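Long-range contacts in YceI-like domain protein (Burkholderia cenocepacia BC7, PDB 5IXH), which probably captures antibiotics outside the cell and, as a lipocalin-like beta barrel, holds the chain of an octaprenyl diphosphate in its interior: residues 24-29 / 49-55; 109-113 / 125-129. All blocks are in the same frame, centred on the assembly; numbering follows the deposited sequence.

The two contacts lie in one curled antiparallel sheet, on opposite sides of the centre of the chain, with their centres about 18 Å apart and their nearest atoms about 10 Å apart. They share no strand: contact 1 joins strand 22-34 to strands 44-50 and 54-55, and contact 2 joins strands 105-118 and 121-131. Each is partly buried and sends apolar side chains to the octaprenyl chain, with other residues nearer the surface. Contact 1 is knit by five direct hydrogen bonds, at a turn and along the strand pair beside it, and presents two phenylalanine rings and an isoleucine to the lipid; contact 2 has none, and a water and aliphatic side chains span it.

Contact 1 (24-29 / 49-55). With OTP ((2E,6E,10E,14E,18E,22E,26E)-3,7,11,15,19,23,27,31-octamethyldotriaconta-2,6,10,14,18,22,26,30-octaenyl trihydrogen diphosphate), chain C.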
ATOM      1  N   GLY A  24     -10.299  -0.475   4.382  1.00 23.59           N
ATOM      2  CA  GLY A  24     -10.112  -1.907   4.382  1.00 21.73           C
ATOM      3  C   GLY A  24      -8.651  -2.182   4.675  1.00 21.37           C
ATOM      4  O   GLY A  24      -7.777  -1.331   4.431  1.00 20.84           O
ATOM      5  N   ALA A  25      -8.359  -3.351   5.222  1.00 18.77           N
ATOM      6  CA  ALA A  25      -6.984  -3.736   5.537  1.00 19.13           C
ATOM      7  C   ALA A  25      -6.615  -5.043   4.884  1.00 15.81           C
ATOM      8  O   ALA A  25      -7.457  -5.951   4.780  1.00 17.33           O
ATOM      9  CB  ALA A  25      -6.806  -3.852   7.029  1.00 27.64           C
ATOM     10  N   PHE A  26      -5.381  -5.154   4.418  1.00 15.74           N
ATOM     11  CA  PHE A  26      -4.890  -6.395   3.857  1.00 15.41           C
ATOM     12  C   PHE A  26      -4.375  -7.260   4.986  1.00 18.06           C
ATOM     13  O   PHE A  26      -3.466  -6.867   5.723  1.00 19.75           O
ATOM     14  CB  PHE A  26      -3.799  -6.123   2.845  1.00 14.87           C
ATOM     15  CG  PHE A  26      -4.271  -5.366   1.653  1.00 13.40           C
ATOM     16  CD1 PHE A  26      -4.867  -6.031   0.583  1.00 14.44           C
ATOM     17  CD2 PHE A  26      -4.123  -3.989   1.575  1.00 15.24           C
ATOM     18  CE1 PHE A  26      -5.314  -5.341  -0.529  1.00 15.22           C
ATOM     19  CE2 PHE A  26      -4.560  -3.297   0.460  1.00 15.90           C
ATOM     20  CZ  PHE A  26      -5.149  -3.959  -0.593  1.00 17.68           C
ATOM     21  N   LYS A  27      -4.966  -8.427   5.166  1.00 17.48           N
ATOM     22  CA  LYS A  27      -4.615  -9.255   6.298  1.00 17.88           C
ATOM     23  C   LYS A  27      -3.379 -10.112   6.030  1.00 19.08           C
ATOM     24  O   LYS A  27      -2.772 -10.629   6.961  1.00 22.91           O
ATOM     25  CB  LYS A  27      -5.800 -10.119   6.680  1.00 21.20           C
ATOM     26  CG  LYS A  27      -7.014  -9.313   7.141  1.00 26.93           C
ATOM     27  CD  LYS A  27      -6.667  -8.391   8.317  1.00 50.42           C
ATOM     28  CE  LYS A  27      -7.884  -7.655   8.854  1.00 60.22           C
ATOM     29  NZ  LYS A  27      -7.502  -6.689   9.930  1.00 85.17           N
ATOM     30  N   LYS A  28      -3.009 -10.254   4.767  1.00 16.99           N
ATOM     31  CA  LYS A  28      -1.849 -11.058   4.406  1.00 17.74           C
ATOM     32  C   LYS A  28      -0.929 -10.279   3.473  1.00 15.26           C
ATOM     33  O   LYS A  28      -1.315  -9.882   2.354  1.00 15.35           O
ATOM     34  CB  LYS A  28      -2.253 -12.350   3.721  1.00 19.53           C
ATOM     35  CG  LYS A  28      -3.021 -13.325   4.607  1.00 28.34           C
ATOM     36  CD  LYS A  28      -3.330 -14.618   3.839  1.00 35.86           C
ATOM     37  CE  LYS A  28      -4.354 -15.495   4.549  1.00 40.94           C
ATOM     38  NZ  LYS A  28      -4.721 -16.676   3.710  1.00 54.18           N
ATOM     39  N   PHE A  29       0.295 -10.035   3.937  1.00 15.79           N
ATOM     40  CA  PHE A  29       1.320  -9.418   3.123  1.00 14.44           C
ATOM     41  C   PHE A  29       2.660  -9.783   3.687  1.00 16.54           C
ATOM     42  O   PHE A  29       2.756 -10.273   4.805  1.00 19.73           O
ATOM     43  CB  PHE A  29       1.135  -7.898   3.067  1.00 15.51           C
ATOM     44  CG  PHE A  29       1.172  -7.211   4.401  1.00 16.82           C
ATOM     45  CD1 PHE A  29       2.382  -6.807   4.968  1.00 22.00           C
ATOM     46  CD2 PHE A  29      -0.004  -6.945   5.078  1.00 21.81           C
ATOM     47  CE1 PHE A  29       2.404  -6.162   6.198  1.00 24.43           C
ATOM     48  CE2 PHE A  29       0.011  -6.301   6.305  1.00 27.05           C
ATOM     49  CZ  PHE A  29       1.220  -5.901   6.862  1.00 29.81           C
ATOM     50  N   ILE A  49       1.700  -7.837  -1.398  1.00 11.51           N
ATOM     51  CA  ILE A  49       0.384  -7.949  -0.788  1.00 11.89           C
ATOM     52  C   ILE A  49      -0.425  -9.045  -1.468  1.00 12.98           C
ATOM     53  O   ILE A  49      -0.488  -9.107  -2.717  1.00 13.68           O
ATOM     54  CB  ILE A  49      -0.329  -6.593  -0.939  1.00 13.44           C
ATOM     55  CG1 ILE A  49       0.359  -5.486  -0.118  1.00 23.25           C
ATOM     56  CG2 ILE A  49      -1.800  -6.682  -0.611  1.00 17.76           C
ATOM     57  CD1 ILE A  49      -0.290  -5.146   1.205  1.00 65.01           C
ATOM     58  N   ASP A  50      -1.073  -9.880  -0.650  1.00 13.39           N
ATOM     59  CA  ASP A  50      -2.057 -10.870  -1.131  1.00 14.62           C
ATOM     60  C   ASP A  50      -3.404 -10.166  -1.233  1.00 14.72           C
ATOM     61  O   ASP A  50      -4.053  -9.906  -0.214  1.00 15.28           O
ATOM     62  CB  ASP A  50      -2.076 -12.042  -0.153  1.00 17.91           C
ATOM     63  CG  ASP A  50      -3.253 -13.000  -0.345  1.00 28.32           C
ATOM     64  OD1 ASP A  50      -4.197 -12.719  -1.100  1.00 28.21           O
ATOM     65  OD2 ASP A  50      -3.231 -14.057   0.322  1.00 44.12           O
ATOM     66  N   VAL A  51      -3.826  -9.801  -2.439  1.00 13.94           N
ATOM     67  CA  VAL A  51      -4.955  -8.868  -2.550  1.00 15.07           C
ATOM     68  C   VAL A  51      -6.289  -9.478  -2.109  1.00 16.59           C
ATOM     69  O   VAL A  51      -7.151  -8.740  -1.653  1.00 16.28           O
ATOM     70  CB  VAL A  51      -5.081  -8.191  -3.956  1.00 16.14           C
ATOM     71  CG1 VAL A  51      -3.768  -7.512  -4.340  1.00 16.68           C
ATOM     72  CG2 VAL A  51      -5.482  -9.161  -4.991  1.00 19.89           C
ATOM     73  N   ALA A  52      -6.437 -10.801  -2.201  1.00 15.32           N
ATOM     74  CA  ALA A  52      -7.646 -11.463  -1.739  1.00 16.13           C
ATOM     75  C   ALA A  52      -7.824 -11.385  -0.232  1.00 17.47           C
ATOM     76  O   ALA A  52      -8.885 -11.692   0.282  1.00 18.06           O
ATOM     77  CB  ALA A  52      -7.643 -12.929  -2.189  1.00 19.28           C
ATOM     78  N   SER A  53      -6.792 -10.964   0.486  1.00 14.71           N
ATOM     79  CA  SER A  53      -6.871 -10.812   1.936  1.00 15.74           C
ATOM     80  C   SER A  53      -7.406  -9.441   2.339  1.00 14.04           C
ATOM     81  O   SER A  53      -7.460  -9.137   3.535  1.00 15.16           O
ATOM     82  CB  SER A  53      -5.506 -11.028   2.582  1.00 13.77           C
ATOM     83  OG  SER A  53      -4.652  -9.894   2.420  1.00 14.97           O
ATOM     84  N   PHE A  54      -7.824  -8.635   1.389  1.00 14.05           N
ATOM     85  CA  PHE A  54      -8.405  -7.321   1.682  1.00 14.88           C
ATOM     86  C   PHE A  54      -9.735  -7.481   2.401  1.00 17.04           C
ATOM     87  O   PHE A  54     -10.641  -8.154   1.906  1.00 17.59           O
ATOM     88  CB  PHE A  54      -8.583  -6.496   0.403  1.00 14.47           C
ATOM     89  CG  PHE A  54      -8.865  -5.023   0.618  1.00 15.09           C
ATOM     90  CD1 PHE A  54      -7.956  -4.203   1.261  1.00 15.10           C
ATOM     91  CD2 PHE A  54     -10.034  -4.449   0.118  1.00 16.07           C
ATOM     92  CE1 PHE A  54      -8.198  -2.865   1.417  1.00 17.35           C
ATOM     93  CE2 PHE A  54     -10.297  -3.115   0.297  1.00 17.94           C
ATOM     94  CZ  PHE A  54      -9.375  -2.307   0.936  1.00 18.24           C
ATOM     95  N   ASP A  55      -9.838  -6.881   3.574  1.00 15.99           N
ATOM     96  CA  ASP A  55     -10.993  -7.025   4.435  1.00 17.35           C
ATOM     97  C   ASP A  55     -11.586  -5.674   4.762  1.00 18.52           C
ATOM     98  O   ASP A  55     -10.973  -4.853   5.444  1.00 19.59           O
ATOM     99  CB  ASP A  55     -10.577  -7.742   5.712  1.00 19.48           C
ATOM    100  CG  ASP A  55     -11.742  -8.016   6.632  1.00 23.32           C
ATOM    101  OD1 ASP A  55     -12.935  -7.921   6.230  1.00 23.20           O
ATOM    102  OD2 ASP A  55     -11.473  -8.358   7.799  1.00 32.06           O
TER
HETATM  103  O7  OTP C 201     -24.439   3.279  -0.982  1.00112.42           O
HETATM  104  P2  OTP C 201     -23.417   2.905  -2.036  1.00111.96           P
HETATM  105  O5  OTP C 201     -24.114   2.271  -3.220  1.00112.22           O
HETATM  106  O6  OTP C 201     -22.673   4.142  -2.490  1.00112.37           O
HETATM  107  O4  OTP C 201     -22.375   1.874  -1.428  1.00109.19           O
HETATM  108  P1  OTP C 201     -21.351   1.014  -2.286  1.00105.37           P
HETATM  109  O2  OTP C 201     -22.026  -0.245  -2.781  1.00105.08           O
HETATM  110  O3  OTP C 201     -20.848   1.822  -3.462  1.00106.31           O
HETATM  111  O1  OTP C 201     -20.145   0.619  -1.330  1.00100.12           O
HETATM  112  C40 OTP C 201     -18.796   0.894  -1.668  1.00 94.82           C
HETATM  113  C39 OTP C 201     -18.006   0.051  -0.672  1.00 90.01           C
HETATM  114  C37 OTP C 201     -16.644   0.045  -0.584  1.00 85.28           C
HETATM  115  C38 OTP C 201     -16.060  -0.878   0.486  1.00 85.93           C
HETATM  116  C36 OTP C 201     -15.714   0.883  -1.491  1.00 80.01           C
HETATM  117  C35 OTP C 201     -14.603  -0.038  -2.034  1.00 74.91           C
HETATM  118  C34 OTP C 201     -13.288   0.724  -2.284  1.00 70.80           C
HETATM  119  C32 OTP C 201     -12.116   0.012  -2.401  1.00 66.71           C
HETATM  120  C33 OTP C 201     -12.101  -1.517  -2.282  1.00 67.80           C
HETATM  121  C31 OTP C 201     -10.792   0.754  -2.657  1.00 61.82           C
HETATM  122  C30 OTP C 201     -10.049   0.089  -3.834  1.00 57.51           C
HETATM  123  C29 OTP C 201      -8.632  -0.178  -3.317  1.00 51.57           C
HETATM  124  C27 OTP C 201      -7.509   0.265  -3.972  1.00 50.35           C
HETATM  125  C28 OTP C 201      -7.519   1.050  -5.285  1.00 50.08           C
HETATM  126  C26 OTP C 201      -6.176  -0.065  -3.299  1.00 49.48           C
HETATM  127  C25 OTP C 201      -5.144  -0.566  -4.317  1.00 46.73           C
HETATM  128  C24 OTP C 201      -3.954  -0.766  -3.371  1.00 45.68           C
HETATM  129  C22 OTP C 201      -3.364  -1.986  -3.190  1.00 40.81           C
HETATM  130  C23 OTP C 201      -3.800  -3.254  -3.930  1.00 42.07           C
HETATM  131  C21 OTP C 201      -2.198  -2.034  -2.205  1.00 41.54           C
HETATM  132  C20 OTP C 201      -0.940  -1.908  -3.064  1.00 40.99           C
HETATM  133  C19 OTP C 201       0.160  -1.417  -2.116  1.00 41.30           C
HETATM  134  C17 OTP C 201       1.399  -2.021  -2.074  1.00 40.85           C
HETATM  135  C18 OTP C 201       1.719  -3.208  -2.985  1.00 37.13           C
HETATM  136  C16 OTP C 201       2.506  -1.522  -1.129  1.00 41.02           C
HETATM  137  C15 OTP C 201       2.018  -0.425  -0.164  1.00 43.53           C
HETATM  138  C14 OTP C 201       3.258   0.247   0.446  1.00 44.14           C
HETATM  139  C12 OTP C 201       3.912   1.250  -0.236  1.00 43.49           C
HETATM  140  C13 OTP C 201       3.449   1.773  -1.601  1.00 44.29           C
HETATM  141  C11 OTP C 201       5.154   1.921   0.369  1.00 44.97           C
HETATM  142  C10 OTP C 201       5.895   1.002   1.348  1.00 44.86           C
HETATM  143  C9  OTP C 201       7.241   1.706   1.582  1.00 46.35           C
HETATM  144  C7  OTP C 201       8.288   1.067   2.193  1.00 46.40           C
HETATM  145  C8  OTP C 201       8.154  -0.381   2.670  1.00 44.76           C
HETATM  146  C6  OTP C 201       9.598   1.858   2.371  1.00 45.96           C
HETATM  147  C5  OTP C 201      10.158   1.664   3.782  1.00 46.77           C
HETATM  148  C4  OTP C 201      11.064   2.887   4.017  1.00 46.65           C
HETATM  149  C2  OTP C 201      12.439   2.853   4.019  1.00 44.69           C
HETATM  150  C3  OTP C 201      13.170   4.171   4.270  1.00 45.56           C
HETATM  151  C1  OTP C 201      13.252   1.576   3.789  1.00 44.53           C
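Ser53 OG links both segments, accepting from Lys28 N at 2.9 Å and donating to Asp50 O at 2.7 Å. The second bond lies in the carbonyl plane, and Asp50 O also accepts from Ser53 N, closing the turn 50-53. A chi1 of 77° places the hydroxyl there. Asp50 N reaches Lys28 O, and Lys27 N donates to Ser53 O from well above the carbonyl plane. Ala25 and Asp55 form a hydrogen-bonded antiparallel pair, Asp55 N meeting Ala25 O at 2.8 Å. Phe26/Phe54 and Phe29/Ile49 are non-hydrogen-bonded antiparallel pairs, the register shifting by two residues between them, and Phe29 CB lies 3.6 Å from Ile49 CD1.

On the side of the strands that faces the lipid the Phe26 ring is sandwiched. Phe54 CD1 sits over the centre of one face, with the ring planes at 41°, while Ile49 CG2 makes a CH-pi contact with the opposite face, 3.7 Å from the centroid. Phe26 CZ approaches OTP C23 at 3.7 Å, Phe54 CE2 OTP C33 at 3.5 Å, and Ile49 CG1 OTP C18 at 3.9 Å. Two antiparallel pairings separated by a turn thus bring two phenylalanine rings and an isoleucine to the lipid pocket of this lipocalin-like beta barrel.

Contact 2 (109-113 / 125-129); sequences VTVPV and DGVLP
The nearest thing to a flat group across this contact is the puckered ring of Pro112, whose CD lies 3.8 Å from Val127 O; neither segment has an aromatic ring. Lys93 and Asn95, on strand 93-102, also touch this proline. Strands 105-118 and 121-131 form an antiparallel beta hairpin of the barrel wall, and their short segments here run at 151° to each other with axes 5.5 Å apart at the closest. No direct hydrogen bond joins residues 109-113 to 125-129, and Pro112, being a proline, has no N-H to offer.

Leu128 takes part in both apolar side-chain contacts, with Val109 and with Val111. Its CG lies anti to the backbone N (chi1 177°), and a chi2 of 65° then turns CD2 to Val109 CG2, 4.0 Å away, and CD1 to Thr110 O. Val111 crosses Leu128 at about a right angle, CG2 approaching both Leu128 CB and Val127 O. Val111, Val113 and Leu128 also touch the bound octaprenyl chain, so this aliphatic group is part of the lipid pocket, with Phe156 of strand 151-160 against both valines.

Further along, Val113 CA makes a C-H...O contact with Asp125 O at 3.4 Å, and CG1 of the same valine lies near that oxygen. Between these two regions a water bridges the backbones, donating to Pro112 O at 2.6 Å and accepting from Val127 N at 3.0 Å.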
ATOM      1  N   VAL A 109       6.228   5.449  -8.245  1.00 10.71           N
ATOM      2  CA  VAL A 109       5.615   6.257  -7.191  1.00 11.43           C
ATOM      3  C   VAL A 109       6.671   6.706  -6.214  1.00 10.70           C
ATOM      4  O   VAL A 109       7.745   6.100  -6.100  1.00 12.20           O
ATOM      5  CB  VAL A 109       4.508   5.484  -6.456  1.00 11.28           C
ATOM      6  CG1 VAL A 109       3.415   5.045  -7.423  1.00 12.90           C
ATOM      7  CG2 VAL A 109       5.101   4.313  -5.653  1.00 13.58           C
ATOM      8  N   THR A 110       6.375   7.805  -5.533  1.00 11.62           N
ATOM      9  CA  THR A 110       7.257   8.340  -4.495  1.00 12.10           C
ATOM     10  C   THR A 110       6.419   8.548  -3.249  1.00 13.73           C
ATOM     11  O   THR A 110       5.381   9.193  -3.295  1.00 15.66           O
ATOM     12  CB  THR A 110       7.908   9.660  -4.909  1.00 12.82           C
ATOM     13  OG1 THR A 110       8.772   9.447  -6.033  1.00 16.37           O
ATOM     14  CG2 THR A 110       8.735  10.258  -3.765  1.00 16.35           C
ATOM     15  N   VAL A 111       6.833   7.926  -2.157  1.00 13.45           N
ATOM     16  CA  VAL A 111       6.049   7.960  -0.933  1.00 19.70           C
ATOM     17  C   VAL A 111       6.853   8.535   0.209  1.00 14.37           C
ATOM     18  O   VAL A 111       7.983   8.110   0.461  1.00 13.83           O
ATOM     19  CB  VAL A 111       5.495   6.582  -0.574  1.00 21.74           C
ATOM     20  CG1 VAL A 111       6.533   5.602  -0.411  1.00 18.25           C
ATOM     21  CG2 VAL A 111       4.619   6.629   0.702  1.00 23.43           C
ATOM     22  N   PRO A 112       6.277   9.507   0.908  1.00 17.91           N
ATOM     23  CA  PRO A 112       6.964  10.033   2.080  1.00 17.56           C
ATOM     24  C   PRO A 112       6.820   9.062   3.247  1.00 16.84           C
ATOM     25  O   PRO A 112       5.695   8.643   3.588  1.00 20.96           O
ATOM     26  CB  PRO A 112       6.245  11.367   2.364  1.00 25.74           C
ATOM     27  CG  PRO A 112       5.136  11.472   1.367  1.00 37.50           C
ATOM     28  CD  PRO A 112       4.959  10.142   0.715  1.00 24.79           C
ATOM     29  N   VAL A 113       7.943   8.698   3.844  1.00 14.80           N
ATOM     30  CA  VAL A 113       7.968   7.711   4.931  1.00 14.28           C
ATOM     31  C   VAL A 113       8.684   8.302   6.125  1.00 15.42           C
ATOM     32  O   VAL A 113       9.785   8.851   5.987  1.00 16.88           O
ATOM     33  CB  VAL A 113       8.725   6.451   4.519  1.00 14.62           C
ATOM     34  CG1 VAL A 113       8.773   5.444   5.636  1.00 18.62           C
ATOM     35  CG2 VAL A 113       8.068   5.832   3.275  1.00 16.04           C
ATOM     36  N   ASP A 125       6.318   4.500   8.669  1.00 16.09           N
ATOM     37  CA  ASP A 125       4.929   4.945   8.537  1.00 15.70           C
ATOM     38  C   ASP A 125       4.768   5.875   7.354  1.00 17.85           C
ATOM     39  O   ASP A 125       5.598   6.746   7.123  1.00 17.01           O
ATOM     40  CB  ASP A 125       4.502   5.734   9.780  1.00 22.17           C
ATOM     41  CG  ASP A 125       4.241   4.850  10.979  1.00 24.30           C
ATOM     42  OD1 ASP A 125       3.226   4.120  10.958  1.00 26.56           O
ATOM     43  OD2 ASP A 125       5.033   4.882  11.933  1.00 27.63           O
ATOM     44  N   GLY A 126       3.672   5.756   6.624  1.00 20.66           N
ATOM     45  CA  GLY A 126       3.460   6.654   5.514  1.00 23.77           C
ATOM     46  C   GLY A 126       2.110   6.458   4.884  1.00 18.92           C
ATOM     47  O   GLY A 126       1.391   5.526   5.231  1.00 20.38           O
ATOM     48  N   VAL A 127       1.801   7.347   3.951  1.00 18.98           N
ATOM     49  CA  VAL A 127       0.546   7.331   3.203  1.00 18.13           C
ATOM     50  C   VAL A 127       0.869   7.659   1.768  1.00 17.58           C
ATOM     51  O   VAL A 127       1.562   8.629   1.490  1.00 18.61           O
ATOM     52  CB  VAL A 127      -0.460   8.364   3.753  1.00 22.34           C
ATOM     53  CG1 VAL A 127      -1.766   8.335   2.943  1.00 26.95           C
ATOM     54  CG2 VAL A 127      -0.752   8.097   5.219  1.00 28.35           C
ATOM     55  N   LEU A 128       0.405   6.809   0.859  1.00 17.61           N
ATOM     56  CA  LEU A 128       0.574   7.020  -0.567  1.00 15.88           C
ATOM     57  C   LEU A 128      -0.787   7.221  -1.225  1.00 16.41           C
ATOM     58  O   LEU A 128      -1.580   6.275  -1.282  1.00 17.65           O
ATOM     59  CB  LEU A 128       1.240   5.806  -1.205  1.00 18.52           C
ATOM     60  CG  LEU A 128       1.392   5.918  -2.729  1.00 20.24           C
ATOM     61  CD1 LEU A 128       2.321   7.042  -3.135  1.00 24.11           C
ATOM     62  CD2 LEU A 128       1.865   4.582  -3.279  1.00 23.39           C
ATOM     63  N   PRO A 129      -1.058   8.422  -1.742  1.00 17.40           N
ATOM     64  CA  PRO A 129      -2.304   8.585  -2.501  1.00 17.67           C
ATOM     65  C   PRO A 129      -2.124   8.096  -3.931  1.00 18.12           C
ATOM     66  O   PRO A 129      -1.106   8.370  -4.580  1.00 18.96           O
ATOM     67  CB  PRO A 129      -2.543  10.094  -2.475  1.00 20.87           C
ATOM     68  CG  PRO A 129      -1.198  10.705  -2.261  1.00 28.89           C
ATOM     69  CD  PRO A 129      -0.350   9.696  -1.527  1.00 21.80           C
TER
HETATM   70  O   HOH W   1       3.442   9.808   4.312  1.00 29.96           O